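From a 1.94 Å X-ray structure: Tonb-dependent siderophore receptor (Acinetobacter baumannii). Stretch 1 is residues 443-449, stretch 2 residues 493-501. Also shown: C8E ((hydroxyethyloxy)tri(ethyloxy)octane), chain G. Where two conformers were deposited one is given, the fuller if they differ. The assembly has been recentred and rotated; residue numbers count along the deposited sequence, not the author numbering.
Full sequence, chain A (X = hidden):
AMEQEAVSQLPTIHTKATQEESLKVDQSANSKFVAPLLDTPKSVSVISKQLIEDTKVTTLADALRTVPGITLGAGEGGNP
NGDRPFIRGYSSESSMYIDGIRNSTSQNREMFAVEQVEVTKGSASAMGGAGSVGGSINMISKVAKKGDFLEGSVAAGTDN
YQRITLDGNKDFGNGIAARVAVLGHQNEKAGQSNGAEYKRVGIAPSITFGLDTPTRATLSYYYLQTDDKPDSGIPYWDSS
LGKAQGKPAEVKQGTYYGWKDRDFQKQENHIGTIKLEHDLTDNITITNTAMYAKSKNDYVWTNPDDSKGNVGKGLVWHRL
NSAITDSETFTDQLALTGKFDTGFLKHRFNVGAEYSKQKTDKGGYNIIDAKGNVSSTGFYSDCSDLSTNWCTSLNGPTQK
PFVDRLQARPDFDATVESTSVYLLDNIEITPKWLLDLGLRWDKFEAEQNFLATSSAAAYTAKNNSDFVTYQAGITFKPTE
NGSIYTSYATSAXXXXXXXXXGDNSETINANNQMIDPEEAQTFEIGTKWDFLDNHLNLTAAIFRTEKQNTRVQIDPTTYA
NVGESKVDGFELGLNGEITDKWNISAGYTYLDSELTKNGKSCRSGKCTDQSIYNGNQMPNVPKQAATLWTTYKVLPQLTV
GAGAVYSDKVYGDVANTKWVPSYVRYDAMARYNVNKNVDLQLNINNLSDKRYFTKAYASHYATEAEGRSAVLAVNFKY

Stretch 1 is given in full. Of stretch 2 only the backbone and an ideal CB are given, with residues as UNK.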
# COMPACT_ATOMS: atom_id res chain seq x y z
N LYS A 443 20.12 9.53 -9.04
CA LYS A 443 19.89 10.91 -9.42
C LYS A 443 18.41 11.11 -9.65
O LYS A 443 17.76 10.28 -10.31
CB LYS A 443 20.67 11.22 -10.71
CG LYS A 443 20.41 12.62 -11.25
CD LYS A 443 21.28 12.88 -12.47
CE LYS A 443 21.03 14.28 -13.02
NZ LYS A 443 21.65 14.44 -14.36
N PHE A 444 17.88 12.19 -9.11
CA PHE A 444 16.43 12.41 -9.09
C PHE A 444 16.19 13.86 -9.53
O PHE A 444 16.83 14.80 -9.03
CB PHE A 444 15.90 12.16 -7.68
CG PHE A 444 14.43 12.51 -7.48
CD1 PHE A 444 14.06 13.76 -7.05
CD2 PHE A 444 13.45 11.55 -7.65
CE1 PHE A 444 12.72 14.09 -6.84
CE2 PHE A 444 12.10 11.86 -7.44
CZ PHE A 444 11.75 13.13 -7.04
N GLU A 445 15.26 14.04 -10.44
CA GLU A 445 14.79 15.36 -10.77
C GLU A 445 13.26 15.42 -10.83
O GLU A 445 12.62 14.60 -11.49
CB GLU A 445 15.36 15.83 -12.10
CG GLU A 445 14.81 17.19 -12.49
CD GLU A 445 15.29 17.63 -13.87
OE1 GLU A 445 16.49 17.94 -14.04
OE2 GLU A 445 14.45 17.68 -14.77
N ALA A 446 12.68 16.39 -10.12
CA ALA A 446 11.23 16.59 -10.16
C ALA A 446 10.98 18.02 -10.57
O ALA A 446 11.55 18.95 -10.01
CB ALA A 446 10.60 16.31 -8.81
N GLU A 447 10.14 18.19 -11.58
CA GLU A 447 9.77 19.52 -12.05
C GLU A 447 8.27 19.63 -12.15
O GLU A 447 7.62 18.80 -12.79
CB GLU A 447 10.38 19.78 -13.42
CG GLU A 447 10.03 21.15 -13.98
CD GLU A 447 10.85 21.48 -15.22
OE1 GLU A 447 10.80 20.73 -16.20
OE2 GLU A 447 11.58 22.48 -15.20
N GLN A 448 7.71 20.69 -11.58
CA GLN A 448 6.29 20.88 -11.60
C GLN A 448 5.97 22.28 -12.07
O GLN A 448 6.47 23.24 -11.52
CB GLN A 448 5.70 20.64 -10.21
CG GLN A 448 5.29 19.21 -10.06
CD GLN A 448 4.55 18.87 -8.78
OE1 GLN A 448 4.88 17.88 -8.18
NE2 GLN A 448 3.54 19.62 -8.41
N ASN A 449 5.14 22.36 -13.11
CA ASN A 449 4.69 23.64 -13.69
C ASN A 449 3.28 23.99 -13.21
O ASN A 449 2.31 23.31 -13.57
CB ASN A 449 4.72 23.54 -15.22
CG ASN A 449 6.11 23.23 -15.75
OD1 ASN A 449 7.06 23.97 -15.49
ND2 ASN A 449 6.25 22.13 -16.46
N UNK A 493 14.69 10.43 0.81
CA UNK A 493 13.36 10.75 0.25
C UNK A 493 13.36 12.21 -0.20
O UNK A 493 13.33 13.12 0.63
CB UNK A 493 12.25 10.50 1.27
N UNK A 494 13.48 12.42 -1.51
CA UNK A 494 13.59 13.78 -2.04
C UNK A 494 12.25 14.48 -2.08
O UNK A 494 11.19 13.83 -2.13
CB UNK A 494 14.20 13.76 -3.44
N UNK A 495 12.26 15.80 -2.02
CA UNK A 495 11.03 16.56 -2.20
C UNK A 495 10.52 16.32 -3.63
O UNK A 495 11.30 16.16 -4.55
CB UNK A 495 11.26 18.05 -1.93
N UNK A 496 9.21 16.26 -3.77
CA UNK A 496 8.54 15.99 -5.05
C UNK A 496 8.39 14.51 -5.39
O UNK A 496 8.00 14.16 -6.49
CB UNK A 496 9.31 16.68 -6.18
N UNK A 497 8.74 13.63 -4.45
CA UNK A 497 8.69 12.19 -4.72
C UNK A 497 7.31 11.68 -5.13
O UNK A 497 7.21 10.65 -5.81
CB UNK A 497 9.15 11.42 -3.48
N UNK A 498 6.23 12.35 -4.73
CA UNK A 498 4.90 11.87 -5.10
C UNK A 498 4.59 12.06 -6.60
O UNK A 498 3.55 11.61 -7.09
CB UNK A 498 3.85 12.59 -4.26
N UNK A 499 5.48 12.77 -7.29
CA UNK A 499 5.42 12.93 -8.77
C UNK A 499 4.16 13.65 -9.19
O UNK A 499 3.68 13.48 -10.32
CB UNK A 499 5.48 11.57 -9.47
N UNK A 500 3.64 14.47 -8.28
CA UNK A 500 2.55 15.35 -8.61
C UNK A 500 1.34 15.20 -7.71
O UNK A 500 0.74 16.19 -7.28
CB UNK A 500 2.13 15.12 -10.06
N UNK A 501 0.93 13.97 -7.43
CA UNK A 501 -0.29 13.79 -6.64
C UNK A 501 -0.16 12.51 -5.84
O UNK A 501 -0.04 11.41 -6.38
CB UNK A 501 -1.53 13.75 -7.53
C1 C8E G . -3.03 20.12 -16.37
C2 C8E G . -1.91 20.67 -17.25
C3 C8E G . -1.36 21.96 -16.67
C4 C8E G . -0.27 22.60 -17.53
C5 C8E G . 0.83 23.24 -16.69
C6 C8E G . 1.48 24.42 -17.41
C7 C8E G . 2.55 24.02 -18.42
C8 C8E G . 3.29 25.26 -18.93
O9 C8E G . 4.70 25.07 -18.88

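Stretch 1 is a strand whose alternate side chains, F444, A446 and Q448, point toward stretch 2, offering in turn an aromatic ring, a methyl and an amide.

Position 493 has nothing of stretch 1 within 5.5 Å of its ideal CB, so the contact sets no preference; it is S493.

At position 494 CA-to-CB points toward stretch 1, and the ideal CB lies 3.6 Å from F444 CD1. A compact apolar group suits this place, and phi/psi of -77/154 admits proline among others. The residue is P494. Its CG sits 3.5 Å from the centroid of the F444 ring and 7° off the normal, a CH-pi contact over one face.

Position 495 points away, and stretch 1 does not discriminate among side chains there. It is V495, whose backbone contributes instead: V495 O lies 3.4 Å from F444 CE1 and has no hydrogen-bonding partner in the model.

At position 496 CA-to-CB points toward stretch 1, and two separate observations point to glycine: phi is 85°, and an ideal CB would lie 3.0 Å from A446 CB, a clash. G496 takes the third place of a type II turn, 494 to 497, with a weak hydrogen bond from the N of 497 to P494 O (3.4 Å). G496 O lies near the plane of the F444 ring, at the edge, 3.9 Å from F444 CZ.

Position 497 points away, but its ideal CB is 4.7 Å from F444 CZ, so an apolar chain of some length could still reach the ring. L497 does so, with CD1 4.0 Å from F444 CE2.

Position 498 also points away and has no stretch 1 atom within 5.5 Å of its ideal CB; many residues would fit. In N498 the end of the side chain comes nearer. N498 OD1 accepts a hydrogen bond from the N of 500 (2.9 Å) and another from water 1 (2.8 Å), which also donates to Q448 OE1 (2.6 Å).

Position 499 points away with phi/psi of 63/26, a positive phi, which glycine takes most easily and asparagine or aspartate next; stretch 1 has nothing within 5.5 Å of the ideal CB. A499 tolerates this backbone and closes a type I turn, its N bonding to G496 O at 3.0 Å.

At position 500 phi/psi of 125/-45 would jam a CB against the preceding carbonyl O, which calls for glycine independently of stretch 1. G500 brings its CA within 3.5 Å of Q448 OE1, and water 2 joins G500 O (2.6 Å) to Q448 NE2 (3.1 Å).

Position 501 points sideways, beyond contact; W501 bonds through NE1 elsewhere in the structure.

No direct hydrogen bond crosses the interface.

Stretch 2, residues 493-501: SPVGLNAGW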
# COMPACT_ATOMS: atom_id res chain seq x y z
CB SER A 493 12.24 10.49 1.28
OG SER A 493 10.93 10.61 0.68
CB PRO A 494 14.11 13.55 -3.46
CG PRO A 494 13.54 12.22 -3.85
CD PRO A 494 13.53 11.41 -2.58
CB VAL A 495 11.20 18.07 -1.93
CG1 VAL A 495 12.01 18.71 -3.03
CG2 VAL A 495 9.85 18.76 -1.80
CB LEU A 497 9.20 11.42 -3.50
CG LEU A 497 9.27 9.90 -3.68
CD1 LEU A 497 10.23 9.54 -4.80
CD2 LEU A 497 9.66 9.24 -2.37
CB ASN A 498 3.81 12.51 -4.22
CG ASN A 498 3.67 14.03 -4.38
OD1 ASN A 498 4.05 14.62 -5.38
ND2 ASN A 498 3.06 14.65 -3.38
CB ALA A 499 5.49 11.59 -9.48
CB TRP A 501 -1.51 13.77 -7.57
CG TRP A 501 -2.80 14.12 -6.86
CD1 TRP A 501 -3.89 13.31 -6.70
CD2 TRP A 501 -3.09 15.33 -6.17
NE1 TRP A 501 -4.85 13.96 -5.94
CE2 TRP A 501 -4.38 15.20 -5.61
CE3 TRP A 501 -2.38 16.52 -5.97
CZ2 TRP A 501 -4.98 16.22 -4.90
CZ3 TRP A 501 -2.99 17.55 -5.26
CH2 TRP A 501 -4.27 17.39 -4.74
O HOH W 1 4.91 17.29 -5.67
O HOH W 2 1.70 18.37 -6.18
O HOH W 3 6.88 15.88 -8.68
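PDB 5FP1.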